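Side-chain contacts in AlyQ (Persicobacter sp. CCB-QB2, PDB 7D2A), which binds uronic acids of alginate through its family 32 carbohydrate-binding module, here caught with an unsaturated uronic acid at one end of a beta-sandwich: residues Tyr9-Val14 with Asn26-Asn31; Thr34-Asn39 with Gln43-Asp48; Ala60-Tyr63 with Thr69-Phe72; Ile74-Asp79 with Thr84-Gly89; Arg109-Thr114 with Val129-Ala134. One frame throughout, in Å; residues are numbered along the deposited sequence.

Interaction 1: Tyr9-Val14 with Asn26-Asn31. With CA (calcium ion), chain C.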
# COMPACT_ATOMS: atom_id res chain seq x y z
N TYR A 9 8.04 -5.34 9.60
CA TYR A 9 7.45 -4.65 10.75
C TYR A 9 5.99 -5.03 10.89
O TYR A 9 5.24 -5.10 9.92
CB TYR A 9 7.55 -3.15 10.61
CG TYR A 9 8.96 -2.61 10.59
CD1 TYR A 9 9.78 -2.75 11.68
CD2 TYR A 9 9.48 -2.02 9.46
CE1 TYR A 9 11.06 -2.22 11.68
CE2 TYR A 9 10.78 -1.54 9.43
CZ TYR A 9 11.58 -1.64 10.55
OH TYR A 9 12.87 -1.11 10.55
N ASP A 10 5.57 -5.19 12.13
CA ASP A 10 4.13 -5.26 12.41
C ASP A 10 3.43 -3.99 11.92
O ASP A 10 4.02 -2.88 12.06
CB ASP A 10 3.83 -5.38 13.90
CG ASP A 10 3.80 -6.79 14.43
OD1 ASP A 10 4.20 -7.73 13.75
OD2 ASP A 10 3.32 -6.88 15.59
N ILE A 11 2.22 -4.16 11.44
CA ILE A 11 1.33 -3.03 11.11
C ILE A 11 0.21 -3.03 12.17
O ILE A 11 -0.61 -3.99 12.17
CB ILE A 11 0.81 -3.10 9.66
CG1 ILE A 11 1.98 -2.99 8.67
CG2 ILE A 11 -0.26 -2.02 9.46
CD1 ILE A 11 1.60 -3.26 7.22
N VAL A 12 0.24 -2.05 13.07
CA VAL A 12 -0.63 -2.08 14.29
C VAL A 12 -2.03 -1.56 13.99
O VAL A 12 -2.94 -1.81 14.82
CB VAL A 12 0.01 -1.33 15.47
CG1 VAL A 12 1.42 -1.85 15.69
CG2 VAL A 12 -0.02 0.18 15.31
N ALA A 13 -2.22 -0.83 12.90
CA ALA A 13 -3.51 -0.22 12.54
C ALA A 13 -3.44 0.14 11.05
O ALA A 13 -2.34 0.45 10.54
CB ALA A 13 -3.74 1.00 13.41
N VAL A 14 -4.58 0.09 10.39
CA VAL A 14 -4.77 0.53 8.99
C VAL A 14 -6.03 1.37 8.93
O VAL A 14 -7.05 1.01 9.54
CB VAL A 14 -4.86 -0.65 8.00
CG1 VAL A 14 -4.73 -0.21 6.56
CG2 VAL A 14 -3.86 -1.74 8.28
N ASN A 26 -8.12 -5.71 5.61
CA ASN A 26 -7.96 -6.92 4.79
C ASN A 26 -6.56 -6.99 4.15
O ASN A 26 -6.16 -8.03 3.60
CB ASN A 26 -9.02 -7.00 3.70
CG ASN A 26 -10.39 -7.33 4.25
OD1 ASN A 26 -10.58 -7.64 5.44
ND2 ASN A 26 -11.35 -7.24 3.36
N THR A 27 -5.84 -5.88 4.10
CA THR A 27 -4.48 -5.86 3.52
C THR A 27 -3.45 -6.46 4.44
O THR A 27 -2.32 -6.66 4.00
CB THR A 27 -4.05 -4.44 3.14
OG1 THR A 27 -4.07 -3.60 4.30
CG2 THR A 27 -4.95 -3.84 2.10
N ILE A 28 -3.79 -6.77 5.69
CA ILE A 28 -2.77 -7.29 6.66
C ILE A 28 -3.25 -8.59 7.28
O ILE A 28 -2.75 -8.94 8.38
CB ILE A 28 -2.36 -6.23 7.69
CG1 ILE A 28 -3.52 -5.78 8.56
CG2 ILE A 28 -1.72 -5.03 7.00
CD1 ILE A 28 -3.03 -5.04 9.81
N ASP A 29 -4.13 -9.29 6.59
CA ASP A 29 -4.64 -10.56 7.16
C ASP A 29 -3.86 -11.76 6.61
O ASP A 29 -4.17 -12.90 7.03
CB ASP A 29 -6.15 -10.69 6.96
CG ASP A 29 -6.61 -10.80 5.51
OD1 ASP A 29 -5.75 -10.79 4.58
OD2 ASP A 29 -7.84 -10.97 5.35
N GLY A 30 -2.87 -11.58 5.72
CA GLY A 30 -2.11 -12.70 5.18
C GLY A 30 -2.83 -13.43 4.07
O GLY A 30 -2.37 -14.43 3.64
N ASN A 31 -4.00 -12.95 3.66
CA ASN A 31 -4.86 -13.68 2.68
C ASN A 31 -4.90 -12.91 1.36
O ASN A 31 -5.50 -11.79 1.32
CB ASN A 31 -6.24 -13.83 3.27
CG ASN A 31 -7.06 -14.86 2.56
OD1 ASN A 31 -6.81 -15.17 1.39
ND2 ASN A 31 -8.06 -15.38 3.28
CA CA C . -5.82 -9.79 2.31
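Ile11 and Val14 meet Ile28 in a small apolar contact at one side of the beta-sandwich, where the chain leading into strand 13-16 lies against the calcium-binding loop. Ile28 contributes more surface than any other residue. Its CG1 stands between the backbone N and the carbonyl carbon (chi1 62°), and both branches enter between Ile11 and Val14: CG2 comes nearest to CD1 of Ile11, at 3.8 Å, while CD1 sits 3.7 Å from CG2 of Val14, the latter pair meeting tip to tip. The same CD1 also comes within 3.5 Å of the carbonyl O of Ile11. Beside them, CG1 of Val14 approaches OG1 of Thr27 at 4.1 Å, a hydroxyl already engaged with the carbonyl of Pro24.

On the far side of Ile28 the loop wraps the calcium ion. Asn26 O and Asn31 O each bind it at 2.2 Å and Asp29 OD1 at 2.5 Å; Thr34, Thr127 and Glu128 complete the site. Asp29 OD1 also accepts from Asn31 N at 2.9 Å, an Asx turn within the metal loop. The apolar patch thus joins the metal loop to two strands: Val14 also packs on Ile45 and Phe47 of strand 43-49, and Ile11 on Ile131 of strand 123-133.

Interaction 2: Thr34-Asn39 with Gln43-Asp48; sequences TRWSAN and QYITFD. With CA (calcium ion), chain C; MAW (4-deoxy-alpha-L-erythro-hex-4-enopyranuronic acid), chain B.
Trp36 and Ile45 carry this contact between strands 36-39 and 43-48, which belong to the two facing sheets of the sandwich and run roughly antiparallel, at 151°. Just ahead of the strand, Thr34 binds the calcium ion through both its carbonyl O and OG1. Arg35 turns the other way with its chain extended from CG to NE; its NH2 donates to O3 of the unsaturated uronic acid at 2.8 Å, almost straight at 175°, and its NE donates to Ser37 OG at 2.8 Å, both acceptors lying at the guanidinium edge. Trp36 then points into the core, where Ile45 lies over one face of the indole: CB stands 3.8 Å from the centroid of the six-membered ring, a CH-pi contact, and CG2 is 3.6 Å from Trp36 CZ3. Ser37 faces the sugar again, and Ser125 also bonds its OG. Ala38 returns inward beside Gln43. Asn39 O accepts from Gln43 NE2 at 2.7 Å, a less certain bond because Gln43 is modelled in two conformers.

The alternation divides the chemistry: Arg35 and Ser37 face the sugar while Trp36 and Ala38 turn inward with Ile45, and the two bonds made by the Arg35 guanidinium would fix its rotation at the sugar hydroxyl.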
# COMPACT_ATOMS: atom_id res chain seq x y z
N THR A 34 -8.55 -11.69 0.11
CA THR A 34 -9.29 -10.57 0.75
C THR A 34 -8.58 -9.28 0.42
O THR A 34 -7.32 -9.29 0.35
CB THR A 34 -9.37 -10.77 2.25
OG1 THR A 34 -8.04 -10.66 2.74
CG2 THR A 34 -10.04 -12.07 2.63
N ARG A 35 -9.33 -8.21 0.22
CA ARG A 35 -8.77 -6.96 -0.31
C ARG A 35 -9.35 -5.76 0.43
O ARG A 35 -10.44 -5.83 1.03
CB ARG A 35 -9.08 -6.78 -1.80
CG ARG A 35 -10.54 -6.57 -2.12
CD ARG A 35 -10.80 -6.61 -3.60
NE ARG A 35 -12.19 -6.33 -3.93
CZ ARG A 35 -13.13 -7.26 -4.12
NH1 ARG A 35 -12.86 -8.56 -4.00
NH2 ARG A 35 -14.35 -6.89 -4.48
N TRP A 36 -8.64 -4.64 0.30
CA TRP A 36 -9.25 -3.30 0.48
C TRP A 36 -9.59 -2.77 -0.91
O TRP A 36 -8.75 -2.91 -1.84
CB TRP A 36 -8.21 -2.37 1.11
CG TRP A 36 -8.56 -0.92 0.99
CD1 TRP A 36 -9.58 -0.26 1.59
CD2 TRP A 36 -7.88 0.06 0.19
NE1 TRP A 36 -9.60 1.06 1.25
CE2 TRP A 36 -8.55 1.29 0.39
CE3 TRP A 36 -6.76 0.03 -0.64
CZ2 TRP A 36 -8.12 2.49 -0.20
CZ3 TRP A 36 -6.38 1.19 -1.28
CH2 TRP A 36 -7.03 2.42 -1.03
N SER A 37 -10.77 -2.18 -1.07
CA SER A 37 -11.17 -1.53 -2.33
C SER A 37 -11.71 -0.15 -2.02
O SER A 37 -12.59 -0.02 -1.16
CB SER A 37 -12.18 -2.34 -3.10
OG SER A 37 -11.67 -3.59 -3.54
N ALA A 38 -11.31 0.80 -2.83
CA ALA A 38 -11.88 2.17 -2.83
C ALA A 38 -11.84 2.68 -4.25
O ALA A 38 -10.80 2.59 -4.92
CB ALA A 38 -11.13 3.06 -1.86
N ASN A 39 -12.92 3.32 -4.66
CA ASN A 39 -13.09 3.72 -6.06
C ASN A 39 -12.63 5.17 -6.23
O ASN A 39 -13.03 6.03 -5.41
CB ASN A 39 -14.52 3.54 -6.52
CG ASN A 39 -14.65 3.65 -8.03
OD1 ASN A 39 -13.70 3.46 -8.80
ND2 ASN A 39 -15.85 3.99 -8.45
N GLN A 43 -7.73 8.04 -3.93
CA GLN A 43 -8.07 7.27 -2.70
C GLN A 43 -6.76 6.78 -2.09
O GLN A 43 -5.82 6.56 -2.84
CB GLN A 43 -8.97 6.07 -3.00
CG GLN A 43 -10.34 6.43 -3.57
CD GLN A 43 -11.35 6.88 -2.54
OE1 GLN A 43 -11.03 7.28 -1.42
NE2 GLN A 43 -12.62 6.88 -2.92
N TYR A 44 -6.72 6.56 -0.79
CA TYR A 44 -5.46 6.12 -0.14
C TYR A 44 -5.73 5.28 1.08
O TYR A 44 -6.82 5.27 1.64
CB TYR A 44 -4.61 7.33 0.23
CG TYR A 44 -5.27 8.39 1.05
CD1 TYR A 44 -5.46 8.25 2.40
CD2 TYR A 44 -5.68 9.58 0.44
CE1 TYR A 44 -6.00 9.28 3.16
CE2 TYR A 44 -6.19 10.62 1.20
CZ TYR A 44 -6.36 10.48 2.56
OH TYR A 44 -6.93 11.49 3.28
N ILE A 45 -4.69 4.53 1.46
CA ILE A 45 -4.70 3.63 2.62
C ILE A 45 -3.43 3.89 3.42
O ILE A 45 -2.34 4.05 2.81
CB ILE A 45 -4.84 2.16 2.18
CG1 ILE A 45 -4.93 1.23 3.38
CG2 ILE A 45 -3.77 1.74 1.13
CD1 ILE A 45 -5.46 -0.15 2.98
N THR A 46 -3.55 4.00 4.71
CA THR A 46 -2.46 4.43 5.60
C THR A 46 -2.17 3.35 6.63
O THR A 46 -3.07 2.98 7.42
CB THR A 46 -2.75 5.77 6.29
OG1 THR A 46 -3.21 6.68 5.28
CG2 THR A 46 -1.49 6.29 6.96
N PHE A 47 -0.93 2.88 6.67
CA PHE A 47 -0.43 1.82 7.56
C PHE A 47 0.35 2.45 8.69
O PHE A 47 1.18 3.33 8.43
CB PHE A 47 0.47 0.87 6.78
CG PHE A 47 -0.25 0.32 5.61
CD1 PHE A 47 -1.11 -0.77 5.75
CD2 PHE A 47 -0.17 0.93 4.38
CE1 PHE A 47 -1.83 -1.20 4.65
CE2 PHE A 47 -0.89 0.47 3.29
CZ PHE A 47 -1.74 -0.58 3.45
N ASP A 48 0.06 2.04 9.92
CA ASP A 48 0.70 2.57 11.14
C ASP A 48 1.64 1.48 11.69
O ASP A 48 1.13 0.40 12.05
CB ASP A 48 -0.38 2.95 12.14
CG ASP A 48 0.11 3.60 13.41
OD1 ASP A 48 1.34 3.76 13.59
OD2 ASP A 48 -0.78 4.00 14.17
CA CA C . -5.82 -9.79 2.31
C1 MAW B . -15.66 -3.40 -8.28
C2 MAW B . -15.92 -3.99 -6.95
O2 MAW B . -15.89 -5.44 -6.94
C3 MAW B . -14.84 -3.41 -6.00
O3 MAW B . -14.78 -4.14 -4.79
C4 MAW B . -13.48 -3.45 -6.72
C5 MAW B . -13.33 -3.74 -7.98
O5 MAW B . -14.49 -4.01 -8.83
C6 MAW B . -12.08 -3.78 -8.68
O6A MAW B . -12.11 -4.03 -9.93
O6B MAW B . -10.97 -3.52 -8.08

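Interaction 3: Ala60-Tyr63 with Thr69-Phe72; sequences AAWY and TSGF. With MAW (4-deoxy-alpha-L-erythro-hex-4-enopyranuronic acid), chain B.
The indole of Trp62 reaches across the beta-sandwich from strand 52-62 to strand 70-77, where Ser70 and Phe72 receive different parts of its six-membered ring. Ser70 comes over a face: its CB stands 4.0 Å from the ring centroid and 28° off the normal, a CH-pi contact displaced toward the rim, with CE3 and CZ3 as the nearest ring atoms. Phe72 meets the ring further along. The two planes are inclined at 41° with centroids 5.4 Å apart, an oblique pairing. What brings the phenyl group here is its first torsion, 71°, which sets CG between the backbone N and the carbonyl carbon.

In this buried site Trp62 NE1 is hydrogen-bonded to the hydroxyl of Tyr101, whose ring also meets Phe72. The next residue, Tyr63, leaves the core for the sugar pocket. Its ring is obliquely placed to the uronate carboxylate, with CD2 3.5 Å from O6B of the sugar, and it also forms a cation-pi pair with Arg35. Consecutive residues thus serve the hydrophobic core and the binding site. At the closest point between Trp62 and Phe72, CZ2 of the indole lies 3.6 Å from CD1 of the phenyl ring.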
# COMPACT_ATOMS: atom_id res chain seq x y z
N ALA A 60 3.36 -4.64 -2.02
CA ALA A 60 1.89 -4.70 -2.18
C ALA A 60 1.54 -5.78 -3.19
O ALA A 60 2.21 -5.91 -4.24
CB ALA A 60 1.29 -3.37 -2.57
N ALA A 61 0.52 -6.53 -2.84
CA ALA A 61 -0.16 -7.48 -3.75
C ALA A 61 -1.44 -6.83 -4.22
O ALA A 61 -2.24 -6.36 -3.40
CB ALA A 61 -0.40 -8.81 -3.06
N TRP A 62 -1.65 -6.86 -5.52
CA TRP A 62 -2.77 -6.17 -6.18
C TRP A 62 -3.89 -7.13 -6.56
O TRP A 62 -3.63 -8.25 -7.01
CB TRP A 62 -2.25 -5.44 -7.40
CG TRP A 62 -1.29 -4.36 -7.04
CD1 TRP A 62 0.07 -4.48 -6.98
CD2 TRP A 62 -1.60 -3.01 -6.71
NE1 TRP A 62 0.62 -3.31 -6.55
CE2 TRP A 62 -0.37 -2.37 -6.40
CE3 TRP A 62 -2.80 -2.29 -6.60
CZ2 TRP A 62 -0.33 -1.02 -6.02
CZ3 TRP A 62 -2.76 -0.97 -6.21
CH2 TRP A 62 -1.53 -0.36 -5.91
N TYR A 63 -5.12 -6.67 -6.35
CA TYR A 63 -6.31 -7.45 -6.78
C TYR A 63 -6.27 -7.55 -8.29
O TYR A 63 -6.04 -6.53 -8.95
CB TYR A 63 -7.58 -6.74 -6.35
CG TYR A 63 -8.87 -7.40 -6.75
CD1 TYR A 63 -9.21 -8.65 -6.25
CD2 TYR A 63 -9.75 -6.74 -7.58
CE1 TYR A 63 -10.42 -9.23 -6.57
CE2 TYR A 63 -10.98 -7.31 -7.88
CZ TYR A 63 -11.30 -8.55 -7.39
OH TYR A 63 -12.51 -9.09 -7.75
N THR A 69 -2.79 -3.20 -14.63
CA THR A 69 -1.78 -2.34 -13.99
C THR A 69 -2.48 -1.24 -13.20
O THR A 69 -3.52 -0.70 -13.65
CB THR A 69 -0.81 -1.75 -15.03
OG1 THR A 69 -1.57 -1.03 -16.01
CG2 THR A 69 -0.01 -2.83 -15.72
N SER A 70 -1.97 -0.92 -12.04
CA SER A 70 -2.58 0.05 -11.13
C SER A 70 -1.55 1.12 -10.79
O SER A 70 -0.43 0.79 -10.40
CB SER A 70 -3.17 -0.69 -9.90
OG SER A 70 -4.41 -0.12 -9.45
N GLY A 71 -1.91 2.39 -10.96
CA GLY A 71 -1.02 3.50 -10.64
C GLY A 71 -1.10 3.89 -9.18
O GLY A 71 -2.14 3.77 -8.55
N PHE A 72 0.04 4.23 -8.59
CA PHE A 72 0.10 4.52 -7.15
C PHE A 72 1.34 5.34 -6.80
O PHE A 72 2.24 5.51 -7.60
CB PHE A 72 0.09 3.22 -6.33
CG PHE A 72 1.37 2.45 -6.44
CD1 PHE A 72 1.62 1.60 -7.51
CD2 PHE A 72 2.36 2.61 -5.48
CE1 PHE A 72 2.82 0.91 -7.62
CE2 PHE A 72 3.57 1.95 -5.61
CZ PHE A 72 3.82 1.13 -6.69
C1 MAW B . -15.66 -3.40 -8.28
C2 MAW B . -15.92 -3.99 -6.95
O2 MAW B . -15.89 -5.44 -6.94
C3 MAW B . -14.84 -3.41 -6.00
O3 MAW B . -14.78 -4.14 -4.79
C4 MAW B . -13.48 -3.45 -6.72
C5 MAW B . -13.33 -3.74 -7.98
O5 MAW B . -14.49 -4.01 -8.83
C6 MAW B . -12.08 -3.78 -8.68
O6A MAW B . -12.11 -4.03 -9.93
O6B MAW B . -10.97 -3.52 -8.08

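Interaction 4: Ile74-Asp79 with Thr84-Gly89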
# COMPACT_ATOMS: atom_id res chain seq x y z
N ILE A 74 3.69 6.15 -2.96
CA ILE A 74 3.91 5.84 -1.54
C ILE A 74 4.44 7.11 -0.87
O ILE A 74 5.45 7.68 -1.39
CB ILE A 74 4.88 4.66 -1.38
CG1 ILE A 74 4.42 3.43 -2.18
CG2 ILE A 74 5.12 4.34 0.09
CD1 ILE A 74 5.40 2.29 -2.18
N SER A 75 3.87 7.46 0.24
CA SER A 75 4.33 8.60 1.05
C SER A 75 4.51 8.14 2.48
O SER A 75 3.85 7.18 2.93
CB SER A 75 3.43 9.80 0.93
OG SER A 75 2.09 9.55 1.37
N LEU A 76 5.43 8.74 3.19
CA LEU A 76 5.63 8.30 4.58
C LEU A 76 6.07 9.46 5.47
O LEU A 76 6.34 10.59 5.02
CB LEU A 76 6.60 7.12 4.61
CG LEU A 76 7.91 7.27 3.85
CD1 LEU A 76 8.72 8.43 4.37
CD2 LEU A 76 8.73 5.97 3.92
N GLY A 77 6.11 9.17 6.75
CA GLY A 77 6.61 10.16 7.71
C GLY A 77 5.99 9.95 9.07
O GLY A 77 5.51 8.86 9.33
N SER A 78 6.11 10.94 9.92
CA SER A 78 5.58 10.91 11.31
C SER A 78 4.17 11.54 11.38
O SER A 78 3.46 11.21 12.30
CB SER A 78 6.57 11.62 12.18
OG SER A 78 6.50 13.01 11.88
N ASP A 79 3.79 12.46 10.47
CA ASP A 79 2.50 13.20 10.50
C ASP A 79 1.68 12.81 9.28
O ASP A 79 1.98 13.29 8.19
CB ASP A 79 2.68 14.73 10.55
CG ASP A 79 1.38 15.53 10.70
OD1 ASP A 79 0.29 14.90 10.70
OD2 ASP A 79 1.44 16.81 10.82
N THR A 84 5.72 12.60 3.13
CA THR A 84 6.63 12.86 2.03
C THR A 84 6.50 11.71 1.04
O THR A 84 6.65 10.57 1.47
CB THR A 84 8.06 13.01 2.58
OG1 THR A 84 7.97 14.13 3.49
CG2 THR A 84 9.04 13.24 1.47
N GLU A 85 6.44 12.02 -0.26
CA GLU A 85 6.38 10.99 -1.32
C GLU A 85 7.78 10.37 -1.51
O GLU A 85 8.74 11.09 -1.78
CB GLU A 85 5.83 11.54 -2.64
CG GLU A 85 5.64 10.45 -3.66
CD GLU A 85 4.97 10.94 -4.93
OE1 GLU A 85 3.84 11.50 -4.82
OE2 GLU A 85 5.63 10.89 -5.94
N VAL A 86 7.88 9.06 -1.42
CA VAL A 86 9.15 8.32 -1.61
C VAL A 86 9.17 7.43 -2.85
O VAL A 86 10.24 6.93 -3.15
CB VAL A 86 9.52 7.53 -0.33
CG1 VAL A 86 9.77 8.46 0.84
CG2 VAL A 86 8.46 6.50 0.06
N TYR A 87 8.02 7.18 -3.46
CA TYR A 87 7.90 6.25 -4.60
C TYR A 87 6.66 6.62 -5.39
O TYR A 87 5.63 7.04 -4.82
CB TYR A 87 7.76 4.80 -4.12
CG TYR A 87 8.06 3.78 -5.19
CD1 TYR A 87 7.07 3.35 -6.05
CD2 TYR A 87 9.31 3.16 -5.29
CE1 TYR A 87 7.32 2.40 -7.03
CE2 TYR A 87 9.57 2.20 -6.27
CZ TYR A 87 8.57 1.85 -7.17
OH TYR A 87 8.77 0.91 -8.14
N SER A 88 6.77 6.51 -6.68
CA SER A 88 5.60 6.67 -7.58
C SER A 88 5.79 5.72 -8.75
O SER A 88 6.92 5.61 -9.32
CB SER A 88 5.51 8.09 -8.01
OG SER A 88 4.37 8.25 -8.83
N GLY A 89 4.75 4.99 -9.11
CA GLY A 89 4.89 4.07 -10.24
C GLY A 89 3.58 3.42 -10.58
O GLY A 89 2.50 3.94 -10.23
O HOH W 1 7.17 13.52 5.88
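Leu76 and Val86 pack together across a beta hairpin whose register is broken by a classic beta bulge. Leu76 CB lies 3.2 Å from the carbonyl O of Tyr110 on strand 110-118. Next comes CG, already 3.7 Å from Val86 CG1; there the chain forks, CD1 also meeting Val86 CG1 at 3.7 Å and CD2 meeting Val86 CG2 at 3.9 Å. Both valine methyls are therefore used, and the two side chains cross at about a right angle. The first torsion of Leu76, 50°, places CG between the backbone N and the carbonyl carbon and turns the fork toward the valine.

The meeting is consistent with the bulge, which sets Val86 and Tyr87 together opposite Ile74. The carbonyl O of Ile74 accepts from Val86 N at 2.8 Å and only weakly from Tyr87 N at 3.3 Å. Ile74 N returns a bond to Tyr87 O, and Leu76 pairs with Thr84 through two backbone bonds. At the turn end of the hairpin a water donates to Leu76 O and accepts from Thr84 OG1 at 2.6 Å. Ile74 CD1 rests against Tyr87 CB at 4.0 Å.

Strand 84-90 is an edge strand of the five-stranded sheet, and strand 70-77 joins it to strand 110-118. From the facing sheet, Phe103 of strand 99-103 touches both Leu76 and Val86, while Thr106 and Ala108 of strand 105-108 meet Leu76.

Interaction 5: Arg109-Thr114 with Val129-Ala134; sequences RYIRIT and VAIFHA
A single methyl group, CD1 of Ile131, touches all four side-chain carbons of Ile111, with Ile111 CB nearest to Ile131 CD1 at 3.8 Å. The contact spans the interior of the beta-sandwich, the jelly-roll-like fold of F5/8 type C domains: strand 110-118 lies in the five-stranded sheet and strand 123-133 in the sheet facing it. The backbones stay well apart, with the CA atoms of Ile111 and Ile131 8.4 Å from each other, and the side chains bridge the distance tip to tip. In Ile131 the reach comes from an extended second torsion (174°), which carries CD1 away from its own strand. Ile111 is folded differently, with chi2 at 74°; its CD1 comes round to meet CG2 of Ile131 at 4.1 Å as well as CD1.

Two residues along, Ile113 and Val129 repeat the meeting on a smaller scale, through one methyl from each. All four residues are buried, and the interaction is wholly apolar. Phe47 of strand 43-49 packs against both Val129 and Ile131, while Ile74 of strand 70-77 covers Ile111, so strands on either side of 110-118 contribute to the same core layer. The second pair closes with CD1 of Ile113 4.0 Å from CG2 of Val129.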
# COMPACT_ATOMS: atom_id res chain seq x y z
N ARG A 109 6.75 6.39 10.82
CA ARG A 109 5.72 5.66 11.58
C ARG A 109 4.59 5.30 10.62
O ARG A 109 4.01 4.21 10.78
CB ARG A 109 5.20 6.47 12.77
CG ARG A 109 3.96 5.84 13.38
CD ARG A 109 3.53 6.48 14.68
NE ARG A 109 2.30 5.84 15.12
CZ ARG A 109 1.69 6.08 16.27
NH1 ARG A 109 2.17 6.98 17.12
NH2 ARG A 109 0.54 5.48 16.53
N TYR A 110 4.25 6.19 9.67
CA TYR A 110 3.07 6.02 8.78
C TYR A 110 3.57 5.86 7.36
O TYR A 110 4.45 6.63 6.88
CB TYR A 110 2.13 7.22 8.89
CG TYR A 110 1.52 7.39 10.25
CD1 TYR A 110 0.40 6.69 10.65
CD2 TYR A 110 2.08 8.26 11.16
CE1 TYR A 110 -0.11 6.79 11.93
CE2 TYR A 110 1.56 8.42 12.43
CZ TYR A 110 0.44 7.71 12.81
OH TYR A 110 -0.10 7.85 14.06
N ILE A 111 2.96 4.91 6.65
CA ILE A 111 3.17 4.64 5.22
C ILE A 111 1.81 4.70 4.55
O ILE A 111 0.91 3.98 4.99
CB ILE A 111 3.83 3.27 4.99
CG1 ILE A 111 5.25 3.18 5.54
CG2 ILE A 111 3.81 2.98 3.51
CD1 ILE A 111 5.45 3.08 6.99
N ARG A 112 1.67 5.58 3.57
CA ARG A 112 0.41 5.74 2.86
C ARG A 112 0.59 5.33 1.41
O ARG A 112 1.50 5.85 0.74
CB ARG A 112 -0.05 7.20 2.94
CG ARG A 112 -1.32 7.50 2.16
CD ARG A 112 -1.78 8.90 2.48
NE ARG A 112 -2.33 8.99 3.80
CZ ARG A 112 -2.81 10.11 4.35
NH1 ARG A 112 -2.77 11.24 3.67
NH2 ARG A 112 -3.29 10.07 5.59
N ILE A 113 -0.30 4.49 0.88
CA ILE A 113 -0.38 4.18 -0.55
C ILE A 113 -1.55 4.95 -1.13
O ILE A 113 -2.64 4.74 -0.67
CB ILE A 113 -0.50 2.67 -0.83
CG1 ILE A 113 0.71 1.93 -0.26
CG2 ILE A 113 -0.71 2.47 -2.30
CD1 ILE A 113 0.62 0.44 -0.40
N THR A 114 -1.27 5.80 -2.11
CA THR A 114 -2.31 6.55 -2.84
C THR A 114 -2.48 5.88 -4.18
O THR A 114 -1.49 5.63 -4.86
CB THR A 114 -1.96 8.05 -2.96
OG1 THR A 114 -1.79 8.62 -1.67
CG2 THR A 114 -3.06 8.76 -3.72
N VAL A 129 -0.41 -5.94 2.05
CA VAL A 129 0.75 -5.02 2.14
C VAL A 129 1.67 -5.50 3.23
O VAL A 129 1.15 -5.92 4.31
CB VAL A 129 0.27 -3.58 2.38
CG1 VAL A 129 1.45 -2.64 2.68
CG2 VAL A 129 -0.48 -3.04 1.20
N ALA A 130 2.95 -5.31 3.03
CA ALA A 130 3.97 -5.59 4.06
C ALA A 130 5.05 -4.52 3.96
O ALA A 130 5.31 -4.00 2.87
CB ALA A 130 4.46 -7.00 3.94
N ILE A 131 5.68 -4.18 5.05
CA ILE A 131 6.57 -3.00 5.15
C ILE A 131 7.81 -3.50 5.83
O ILE A 131 7.67 -4.11 6.98
CB ILE A 131 5.90 -1.86 5.93
CG1 ILE A 131 4.63 -1.42 5.19
CG2 ILE A 131 6.87 -0.72 6.16
CD1 ILE A 131 3.80 -0.40 5.91
N PHE A 132 8.98 -3.17 5.24
CA PHE A 132 10.29 -3.78 5.56
C PHE A 132 11.39 -2.76 5.76
O PHE A 132 11.41 -1.65 5.17
CB PHE A 132 10.70 -4.70 4.42
CG PHE A 132 9.75 -5.83 4.17
CD1 PHE A 132 8.60 -5.59 3.46
CD2 PHE A 132 9.99 -7.10 4.66
CE1 PHE A 132 7.72 -6.62 3.16
CE2 PHE A 132 9.08 -8.13 4.40
CZ PHE A 132 7.96 -7.87 3.66
N HIS A 133 12.39 -3.18 6.52
CA HIS A 133 13.78 -2.70 6.38
C HIS A 133 14.54 -3.84 5.74
O HIS A 133 14.87 -4.85 6.47
CB HIS A 133 14.32 -2.23 7.72
CG HIS A 133 15.67 -1.60 7.62
ND1 HIS A 133 16.43 -1.32 8.75
CD2 HIS A 133 16.36 -1.20 6.54
CE1 HIS A 133 17.57 -0.76 8.33
NE2 HIS A 133 17.55 -0.65 6.99
N ALA A 134 14.71 -3.79 4.43
CA ALA A 134 15.29 -4.87 3.59
C ALA A 134 16.81 -4.75 3.54
O ALA A 134 17.36 -3.61 3.56
CB ALA A 134 14.67 -4.80 2.23

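In the fold
The five contacts show how a beta-sandwich links its core to a binding end. Interactions 1, 2, 3 and 4 follow in series along the chain, and interaction 5 comes last. Interaction 4 lies within the five-stranded sheet, whereas 2, 3 and 5 cross between the sheets. Interactions 4 and 5 are close, with centres 9 Å apart, joined by strands 70-77 and 110-118; interactions 1 and 4 are the farthest apart, at 18 Å. Interactions 1 and 2 share the calcium ion, and 2 and 3 the sugar, where Arg35 meets Tyr63. Metal loop, sugar pocket and core are thus continuous through strands that serve more than one of them.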